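PDB 5DXI: trehalose-6-phosphate phosphatase from Candida albicans, which is a phosphatase-domain protein of the HAD clan that binds a magnesium ion and a beryllium trifluoride ion in one pocket, with a glycan bound nearby. Local coordinates for residues 20-25 with 201-206; 84-89 with 93-98; 193-198 with 238-243. All blocks are in the same frame, centred on the assembly; numbering follows the deposited sequence.

Overall arrangement
All three contacts build on the mixed sheet of the HAD-type core. Contact 2 is the most buried: backbone bonds between strands 85-88 and 93-95 carry the sheet outward from strand 62-67. The centre of contact 3 is about 9 Å from the centre of the chain; it packs helix 191-199 against helix 235-253, with apolar touches in the middle and charges at the margin. Contact 1, whose centre is about 18 Å from the chain centre, is a partly buried meeting of one loop histidine with strand 23-27. Helix 191-199 links them, since I194 and L198 lie against M94 of contact 2, while the L198 carbonyl oxygen touches the CD2 of L24 in contact 1.

Contact 1: 20-25 with 201-206; sequences SQRRLF and HPHGAK
H203 lays one ring face on R22 and turns its NE2 edge to R23 at the start of strand 23-27, and nearly everything that holds the loop 201-206 to segment 20-25 passes through its imidazole. The CB of R22 sits over the centre of that face, 3.6 Å from the centroid and 11° off the ring normal, a CH-pi contact. At the rim the same ring donates from NE2 to the carbonyl oxygen of R23, a bond 2.9 Å long and close to straight (160°). That oxygen lies in the ring plane, but NE2 approaches it from above the carbonyl plane, away from the usual lone-pair directions. The H203 ring reaches the strand because its CG is anti to the backbone N (chi1 -173°), which swings it out from the loop. A flat ring with a donor at its edge suits this place: its face accepts an aliphatic stem while its N-H meets a peptide oxygen.

The rest is looser. The guanidinium of R22 leads away from the histidine, its NE bonded to L224 O, and R23 turns its own to D59 and N62. Beyond H203 the loop bends through a cis peptide before G204 to exposed A205 and K206, and is held in part by its own bonds: A205 N to P202 O, and H201 NE2 to K206 O at 2.7 Å.

Since NE2 is the donor here, it must carry a proton. Whether ND1 is protonated too is unsettled, though the nearby arginine R22 would probably disfavour a positive ring.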
loop_
_atom_site.group_PDB
_atom_site.type_symbol
_atom_site.label_atom_id
_atom_site.label_comp_id
_atom_site.label_asym_id
_atom_site.label_seq_id
_atom_site.Cartn_x
_atom_site.Cartn_y
_atom_site.Cartn_z
ATOM N N SER A 20 22.013 7.203 -4.946
ATOM C CA SER A 20 20.932 7.936 -5.611
ATOM C C SER A 20 20.688 9.363 -5.096
ATOM O O SER A 20 21.019 9.695 -3.957
ATOM C CB SER A 20 19.643 7.138 -5.488
ATOM O OG SER A 20 19.280 7.020 -4.120
ATOM N N GLN A 21 20.083 10.188 -5.948
ATOM C CA GLN A 21 19.827 11.597 -5.639
ATOM C C GLN A 21 18.350 11.901 -5.383
ATOM O O GLN A 21 18.027 12.796 -4.601
ATOM C CB GLN A 21 20.314 12.498 -6.773
ATOM C CG GLN A 21 21.805 12.519 -7.006
ATOM C CD GLN A 21 22.177 13.496 -8.107
ATOM O OE1 GLN A 21 21.875 14.689 -8.017
ATOM N NE2 GLN A 21 22.829 12.998 -9.156
ATOM N N ARG A 22 17.457 11.172 -6.050
ATOM C CA ARG A 22 16.020 11.454 -5.964
ATOM C C ARG A 22 15.263 10.206 -5.530
ATOM O O ARG A 22 14.866 9.370 -6.342
ATOM C CB ARG A 22 15.500 11.972 -7.304
ATOM C CG ARG A 22 16.141 13.291 -7.715
ATOM C CD ARG A 22 15.850 13.640 -9.157
ATOM N NE ARG A 22 16.394 12.642 -10.080
ATOM C CZ ARG A 22 17.653 12.626 -10.508
ATOM N NH1 ARG A 22 18.511 13.552 -10.096
ATOM N NH2 ARG A 22 18.056 11.680 -11.341
ATOM N N ARG A 23 15.046 10.107 -4.230
ATOM C CA ARG A 23 14.537 8.887 -3.657
ATOM C C ARG A 23 13.046 8.991 -3.387
ATOM O O ARG A 23 12.569 10.006 -2.871
ATOM C CB ARG A 23 15.309 8.604 -2.381
ATOM C CG ARG A 23 16.818 8.738 -2.619
ATOM C CD ARG A 23 17.582 8.139 -1.490
ATOM N NE ARG A 23 19.019 8.411 -1.513
ATOM C CZ ARG A 23 19.641 9.238 -0.677
ATOM N NH1 ARG A 23 18.948 9.908 0.236
ATOM N NH2 ARG A 23 20.955 9.406 -0.771
ATOM N N LEU A 24 12.312 7.936 -3.715
ATOM C CA LEU A 24 10.875 7.894 -3.460
ATOM C C LEU A 24 10.507 6.627 -2.703
ATOM O O LEU A 24 10.660 5.496 -3.213
ATOM C CB LEU A 24 10.091 7.971 -4.771
ATOM C CG LEU A 24 8.567 7.892 -4.716
ATOM C CD1 LEU A 24 7.964 9.075 -3.954
ATOM C CD2 LEU A 24 8.004 7.819 -6.132
ATOM N N PHE A 25 10.024 6.817 -1.482
ATOM C CA PHE A 25 9.557 5.728 -0.642
ATOM C C PHE A 25 8.037 5.607 -0.711
ATOM O O PHE A 25 7.312 6.599 -0.516
ATOM C CB PHE A 25 10.004 5.947 0.814
ATOM C CG PHE A 25 11.500 5.908 0.999
ATOM C CD1 PHE A 25 12.153 4.706 1.232
ATOM C CD2 PHE A 25 12.258 7.070 0.899
ATOM C CE1 PHE A 25 13.534 4.667 1.390
ATOM C CE2 PHE A 25 13.639 7.036 1.051
ATOM C CZ PHE A 25 14.277 5.831 1.303
ATOM N N HIS A 201 6.571 11.551 -12.417
ATOM C CA HIS A 201 6.257 12.886 -11.915
ATOM C C HIS A 201 7.564 13.539 -11.476
ATOM O O HIS A 201 8.447 12.861 -10.954
ATOM C CB HIS A 201 5.267 12.794 -10.743
ATOM C CG HIS A 201 4.555 14.075 -10.431
ATOM N ND1 HIS A 201 3.549 14.580 -11.227
ATOM C CD2 HIS A 201 4.676 14.934 -9.389
ATOM C CE1 HIS A 201 3.098 15.706 -10.703
ATOM N NE2 HIS A 201 3.761 15.941 -9.582
ATOM N N PRO A 202 7.699 14.860 -11.680
ATOM C CA PRO A 202 8.934 15.509 -11.236
ATOM C C PRO A 202 9.161 15.357 -9.731
ATOM O O PRO A 202 8.288 15.688 -8.926
ATOM C CB PRO A 202 8.707 16.982 -11.597
ATOM C CG PRO A 202 7.665 16.962 -12.673
ATOM C CD PRO A 202 6.778 15.799 -12.341
ATOM N N HIS A 203 10.303 14.789 -9.361
ATOM C CA HIS A 203 10.684 14.630 -7.956
ATOM C C HIS A 203 10.943 15.996 -7.317
ATOM O O HIS A 203 11.657 16.814 -7.896
ATOM C CB HIS A 203 11.932 13.754 -7.855
ATOM C CG HIS A 203 12.325 13.387 -6.460
ATOM N ND1 HIS A 203 13.105 14.196 -5.661
ATOM C CD2 HIS A 203 12.103 12.257 -5.749
ATOM C CE1 HIS A 203 13.318 13.591 -4.505
ATOM N NE2 HIS A 203 12.723 12.411 -4.535
ATOM N N GLY A 204 10.358 16.290 -6.166
ATOM C CA GLY A 204 9.164 15.666 -5.636
ATOM C C GLY A 204 8.140 16.811 -5.578
ATOM O O GLY A 204 7.869 17.399 -4.532
ATOM N N ALA A 205 7.602 17.137 -6.750
ATOM C CA ALA A 205 6.628 18.206 -6.954
ATOM C C ALA A 205 5.222 17.771 -6.564
ATOM O O ALA A 205 4.921 16.575 -6.525
ATOM C CB ALA A 205 6.648 18.662 -8.404
ATOM N N LYS A 206 4.370 18.740 -6.245
ATOM C CA LYS A 206 2.994 18.431 -5.895
ATOM C C LYS A 206 2.241 17.882 -7.103
ATOM O O LYS A 206 2.687 18.027 -8.244
ATOM C CB LYS A 206 2.284 19.678 -5.354
ATOM C CG LYS A 206 2.809 20.151 -4.006
ATOM C CD LYS A 206 1.969 21.291 -3.459
ATOM C CE LYS A 206 2.469 21.748 -2.093
ATOM N NZ LYS A 206 1.381 22.349 -1.262
#

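Contact 2: 84-89 with 93-98; sequences VGLSAE and FMKDIG
This β hairpin, between strand 62-67 and the edge strand 103-104 of the mixed HAD-type sheet, joins strands 85-88 and 93-95 through the four residues 89-92; L86 faces K95, S87 faces M94 and A88 faces F93, the strands running antiparallel at 170°. L86 and K95 form a hydrogen-bonded pair, with L86 N to K95 O at 3.1 Å and K95 N to L86 O at 2.7 Å, the latter in the carbonyl plane. A88 and F93 form the next such pair: A88 N reaches F93 O at 3.1 Å, F93 N bonds back to A88 O, and F93 O takes a second bond of 2.9 Å from S87 OG. That hydroxyl, anti to its backbone N (chi1 177°), points almost straight down the F93 carbonyl. A small hydroxyl residue spends its polar group on the neighbouring strand, on a face where S87 and M94 otherwise meet I194 of helix 191-199.

The opposite face carries L86, A88, F93 and K95 and is covered partly by helix 72-79. The methyl of A88 touches F93 CB, and L86 lies alongside the aliphatic chain of K95, whose ammonium pairs with E76. E89, in a left-handed backbone conformation, runs beside the F93 ring; its carboxylate is held by the backbone N-H groups of K137, V138 and A139, about 7 Å from a bound glucose.

Beyond the L86-K95 pair the regular pairing ends: I97 CG1 packs 3.4 Å from G85 N, and a water links the segments, 2.9 Å from V84 O and 2.8 Å from K95 O.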
loop_
_atom_site.group_PDB
_atom_site.type_symbol
_atom_site.label_atom_id
_atom_site.label_comp_id
_atom_site.label_asym_id
_atom_site.label_seq_id
_atom_site.Cartn_x
_atom_site.Cartn_y
_atom_site.Cartn_z
ATOM N N VAL A 84 5.357 13.441 5.506
ATOM C CA VAL A 84 5.116 12.394 4.505
ATOM C C VAL A 84 3.816 12.599 3.742
ATOM O O VAL A 84 2.869 13.221 4.243
ATOM C CB VAL A 84 5.076 10.982 5.142
ATOM C CG1 VAL A 84 6.370 10.681 5.870
ATOM C CG2 VAL A 84 3.892 10.839 6.087
ATOM N N GLY A 85 3.787 12.095 2.514
ATOM C CA GLY A 85 2.569 12.082 1.728
ATOM C C GLY A 85 1.595 11.047 2.245
ATOM O O GLY A 85 1.997 10.047 2.841
ATOM N N LEU A 86 0.309 11.283 2.014
ATOM C CA LEU A 86 -0.726 10.356 2.465
ATOM C C LEU A 86 -1.638 9.959 1.312
ATOM O O LEU A 86 -2.015 10.792 0.490
ATOM C CB LEU A 86 -1.565 10.982 3.586
ATOM C CG LEU A 86 -0.795 11.407 4.828
ATOM C CD1 LEU A 86 -1.727 12.099 5.816
ATOM C CD2 LEU A 86 -0.123 10.207 5.468
ATOM N N SER A 87 -1.982 8.682 1.249
ATOM C CA SER A 87 -2.997 8.215 0.326
ATOM C C SER A 87 -3.893 7.246 1.073
ATOM O O SER A 87 -3.403 6.336 1.738
ATOM C CB SER A 87 -2.375 7.553 -0.910
ATOM O OG SER A 87 -3.386 7.058 -1.760
ATOM N N ALA A 88 -5.200 7.443 0.948
ATOM C CA ALA A 88 -6.174 6.746 1.766
ATOM C C ALA A 88 -7.137 5.927 0.916
ATOM O O ALA A 88 -7.334 6.223 -0.268
ATOM C CB ALA A 88 -6.967 7.782 2.656
ATOM N N GLU A 89 -7.712 4.896 1.529
ATOM C CA GLU A 89 -8.759 4.039 0.955
ATOM C C GLU A 89 -8.373 3.400 -0.384
ATOM O O GLU A 89 -9.158 3.403 -1.336
ATOM C CB GLU A 89 -10.079 4.828 0.797
ATOM C CG GLU A 89 -10.521 5.507 2.088
ATOM C CD GLU A 89 -12.000 5.917 2.153
ATOM O OE1 GLU A 89 -12.842 5.392 1.399
ATOM O OE2 GLU A 89 -12.320 6.752 3.014
ATOM N N PHE A 93 -7.892 8.696 -2.242
ATOM C CA PHE A 93 -7.506 10.039 -1.788
ATOM C C PHE A 93 -6.001 10.213 -1.771
ATOM O O PHE A 93 -5.284 9.258 -1.513
ATOM C CB PHE A 93 -8.050 10.333 -0.376
ATOM C CG PHE A 93 -9.546 10.271 -0.269
ATOM C CD1 PHE A 93 -10.187 9.071 -0.017
ATOM C CD2 PHE A 93 -10.311 11.415 -0.424
ATOM C CE1 PHE A 93 -11.566 9.017 0.071
ATOM C CE2 PHE A 93 -11.690 11.367 -0.336
ATOM C CZ PHE A 93 -12.319 10.175 -0.082
ATOM N N MET A 94 -5.530 11.430 -2.042
ATOM C CA MET A 94 -4.104 11.771 -1.962
ATOM C C MET A 94 -3.911 13.086 -1.230
ATOM O O MET A 94 -4.710 14.004 -1.397
ATOM C CB MET A 94 -3.475 11.914 -3.350
ATOM C CG MET A 94 -3.209 10.654 -4.076
ATOM S SD MET A 94 -2.408 10.993 -5.666
ATOM C CE MET A 94 -0.717 11.320 -5.191
ATOM N N LYS A 95 -2.836 13.206 -0.460
ATOM C CA LYS A 95 -2.511 14.510 0.099
ATOM C C LYS A 95 -1.003 14.754 0.068
ATOM O O LYS A 95 -0.229 14.072 0.751
ATOM C CB LYS A 95 -3.063 14.666 1.528
ATOM C CG LYS A 95 -2.908 16.113 2.045
ATOM C CD LYS A 95 -3.498 16.342 3.429
ATOM C CE LYS A 95 -2.609 15.757 4.505
ATOM N NZ LYS A 95 -2.788 16.440 5.822
ATOM N N ASP A 96 -0.601 15.726 -0.745
ATOM C CA ASP A 96 0.796 16.124 -0.866
ATOM C C ASP A 96 1.371 16.592 0.462
ATOM O O ASP A 96 0.640 17.067 1.342
ATOM C CB ASP A 96 0.953 17.232 -1.905
ATOM C CG ASP A 96 1.034 16.694 -3.318
ATOM O OD1 ASP A 96 2.021 15.991 -3.612
ATOM O OD2 ASP A 96 0.132 16.991 -4.140
ATOM N N ILE A 97 2.690 16.476 0.587
ATOM C CA ILE A 97 3.390 16.849 1.810
ATOM C C ILE A 97 3.166 18.319 2.174
ATOM O O ILE A 97 2.947 18.664 3.344
ATOM C CB ILE A 97 4.892 16.550 1.676
ATOM C CG1 ILE A 97 5.088 15.038 1.524
ATOM C CG2 ILE A 97 5.645 17.050 2.896
ATOM C CD1 ILE A 97 6.538 14.578 1.350
ATOM N N GLY A 98 3.177 19.189 1.179
ATOM C CA GLY A 98 2.897 20.583 1.471
ATOM C C GLY A 98 1.417 20.897 1.667
ATOM O O GLY A 98 1.055 21.722 2.497
HETATM O O HOH W 1 0.664 14.837 3.333
#

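Contact 3: 193-198 with 238-243; sequences EIVKRL and EDMFNS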
loop_
_atom_site.group_PDB
_atom_site.type_symbol
_atom_site.label_atom_id
_atom_site.label_comp_id
_atom_site.label_asym_id
_atom_site.label_seq_id
_atom_site.Cartn_x
_atom_site.Cartn_y
_atom_site.Cartn_z
ATOM N N GLU A 193 -2.385 3.201 -9.327
ATOM C CA GLU A 193 -2.556 4.538 -9.897
ATOM C C GLU A 193 -1.762 5.572 -9.119
ATOM O O GLU A 193 -1.134 6.467 -9.697
ATOM C CB GLU A 193 -4.028 4.960 -9.879
ATOM C CG GLU A 193 -4.808 4.598 -11.098
ATOM C CD GLU A 193 -4.169 5.127 -12.366
ATOM O OE1 GLU A 193 -3.924 6.359 -12.468
ATOM O OE2 GLU A 193 -3.904 4.290 -13.243
ATOM N N ILE A 194 -1.833 5.460 -7.797
ATOM C CA ILE A 194 -1.112 6.366 -6.907
ATOM C C ILE A 194 0.385 6.300 -7.203
ATOM O O ILE A 194 1.055 7.330 -7.330
ATOM C CB ILE A 194 -1.361 6.029 -5.400
ATOM C CG1 ILE A 194 -2.856 6.025 -5.077
ATOM C CG2 ILE A 194 -0.644 7.012 -4.479
ATOM C CD1 ILE A 194 -3.533 7.375 -5.282
ATOM N N VAL A 195 0.905 5.079 -7.302
ATOM C CA VAL A 195 2.321 4.887 -7.535
ATOM C C VAL A 195 2.729 5.493 -8.892
ATOM O O VAL A 195 3.756 6.169 -8.996
ATOM C CB VAL A 195 2.690 3.396 -7.475
ATOM C CG1 VAL A 195 4.077 3.187 -8.029
ATOM C CG2 VAL A 195 2.597 2.908 -6.021
ATOM N N LYS A 196 1.901 5.281 -9.912
ATOM C CA LYS A 196 2.140 5.896 -11.228
ATOM C C LYS A 196 2.177 7.430 -11.127
ATOM O O LYS A 196 3.051 8.077 -11.710
ATOM C CB LYS A 196 1.074 5.445 -12.235
ATOM C CG LYS A 196 1.186 6.073 -13.621
ATOM C CD LYS A 196 0.309 5.328 -14.643
ATOM C CE LYS A 196 -1.177 5.624 -14.454
ATOM N NZ LYS A 196 -2.054 4.775 -15.326
ATOM N N ARG A 197 1.243 8.008 -10.376
ATOM C CA ARG A 197 1.182 9.460 -10.247
ATOM C C ARG A 197 2.369 10.038 -9.488
ATOM O O ARG A 197 2.710 11.213 -9.664
ATOM C CB ARG A 197 -0.117 9.884 -9.565
ATOM C CG ARG A 197 -1.331 9.764 -10.471
ATOM C CD ARG A 197 -2.591 10.022 -9.674
ATOM N NE ARG A 197 -3.798 9.803 -10.465
ATOM C CZ ARG A 197 -4.742 10.725 -10.614
ATOM N NH1 ARG A 197 -4.602 11.903 -10.025
ATOM N NH2 ARG A 197 -5.821 10.472 -11.339
ATOM N N LEU A 198 3.002 9.211 -8.664
ATOM C CA LEU A 198 4.114 9.656 -7.827
ATOM C C LEU A 198 5.455 9.419 -8.484
ATOM O O LEU A 198 6.381 10.221 -8.332
ATOM C CB LEU A 198 4.079 8.954 -6.473
ATOM C CG LEU A 198 2.927 9.340 -5.549
ATOM C CD1 LEU A 198 2.930 8.482 -4.273
ATOM C CD2 LEU A 198 2.966 10.846 -5.197
ATOM N N GLU A 238 -0.202 -5.504 -4.206
ATOM C CA GLU A 238 0.193 -6.082 -5.495
ATOM C C GLU A 238 -0.030 -5.075 -6.640
ATOM O O GLU A 238 0.656 -5.126 -7.676
ATOM C CB GLU A 238 -0.585 -7.371 -5.751
ATOM C CG GLU A 238 -0.205 -8.517 -4.789
ATOM C CD GLU A 238 1.254 -8.924 -4.913
ATOM O OE1 GLU A 238 1.722 -9.182 -6.060
ATOM O OE2 GLU A 238 1.937 -8.969 -3.866
ATOM N N ASP A 239 -1.005 -4.184 -6.467
ATOM C CA ASP A 239 -1.216 -3.102 -7.438
ATOM C C ASP A 239 -0.006 -2.168 -7.493
ATOM O O ASP A 239 0.398 -1.722 -8.566
ATOM C CB ASP A 239 -2.489 -2.313 -7.102
ATOM C CG ASP A 239 -3.739 -3.154 -7.264
ATOM O OD1 ASP A 239 -3.661 -4.171 -7.987
ATOM O OD2 ASP A 239 -4.789 -2.804 -6.701
ATOM N N MET A 240 0.586 -1.885 -6.337
ATOM C CA MET A 240 1.795 -1.081 -6.317
ATOM C C MET A 240 2.950 -1.788 -7.009
ATOM O O MET A 240 3.630 -1.177 -7.830
ATOM C CB MET A 240 2.205 -0.718 -4.891
ATOM C CG MET A 240 1.165 0.114 -4.148
ATOM S SD MET A 240 1.851 1.005 -2.730
ATOM C CE MET A 240 2.253 -0.391 -1.678
ATOM N N PHE A 241 3.167 -3.062 -6.682
ATOM C CA PHE A 241 4.297 -3.807 -7.240
ATOM C C PHE A 241 4.154 -3.914 -8.761
ATOM O O PHE A 241 5.129 -3.773 -9.507
ATOM C CB PHE A 241 4.406 -5.222 -6.632
ATOM C CG PHE A 241 4.457 -5.253 -5.117
ATOM C CD1 PHE A 241 4.985 -4.197 -4.401
ATOM C CD2 PHE A 241 3.998 -6.368 -4.418
ATOM C CE1 PHE A 241 5.033 -4.232 -2.997
ATOM C CE2 PHE A 241 4.039 -6.412 -3.026
ATOM C CZ PHE A 241 4.558 -5.344 -2.315
ATOM N N ASN A 242 2.938 -4.211 -9.208
ATOM C CA ASN A 242 2.666 -4.330 -10.638
ATOM C C ASN A 242 2.945 -3.011 -11.368
ATOM O O ASN A 242 3.550 -3.017 -12.424
ATOM C CB ASN A 242 1.226 -4.776 -10.880
ATOM C CG ASN A 242 1.086 -6.280 -10.983
ATOM O OD1 ASN A 242 1.865 -6.961 -11.673
ATOM N ND2 ASN A 242 0.075 -6.815 -10.306
ATOM N N SER A 243 2.494 -1.887 -10.810
ATOM C CA SER A 243 2.758 -0.590 -11.445
ATOM C C SER A 243 4.249 -0.334 -11.561
ATOM O O SER A 243 4.721 0.135 -12.603
ATOM C CB SER A 243 2.098 0.575 -10.693
ATOM O OG SER A 243 0.712 0.585 -10.954
#
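V195 holds CG1 anti to its backbone N (chi1 167°), which turns CG2 onto M240, and M240 sets its CG anti to its carbonyl carbon (chi1 -61°) before bending at the last torsion. The methyl CG2 of V195 therefore lies across the methionine chain at roughly a right angle, 3.7 Å from M240 CG and 3.9 Å from M240 SD. Its other methyl, CG1, faces S243 CB at 4.2 Å, so the two methyls of one branched residue meet M240 and S243, three apart on helix 235-253. The axes of the two segments approach to 8.6 Å, crossing at -40°, and a small serine is consistent with that spacing; its hydroxyl makes a weak bond to G192 O.

Both helices cover the same face of the sheet. A flexible, apolar thioether suits the buried position of M240 between V195 and I67; its side chain is about 7 Å from the bound beryllium trifluoride ion.

The E193-K196 salt bridge lies within helix 191-199 and does not cross the contact. No hydrogen bond joins the segments, so the contact probably rests on van der Waals packing and the burial of apolar surface by V195 and M240.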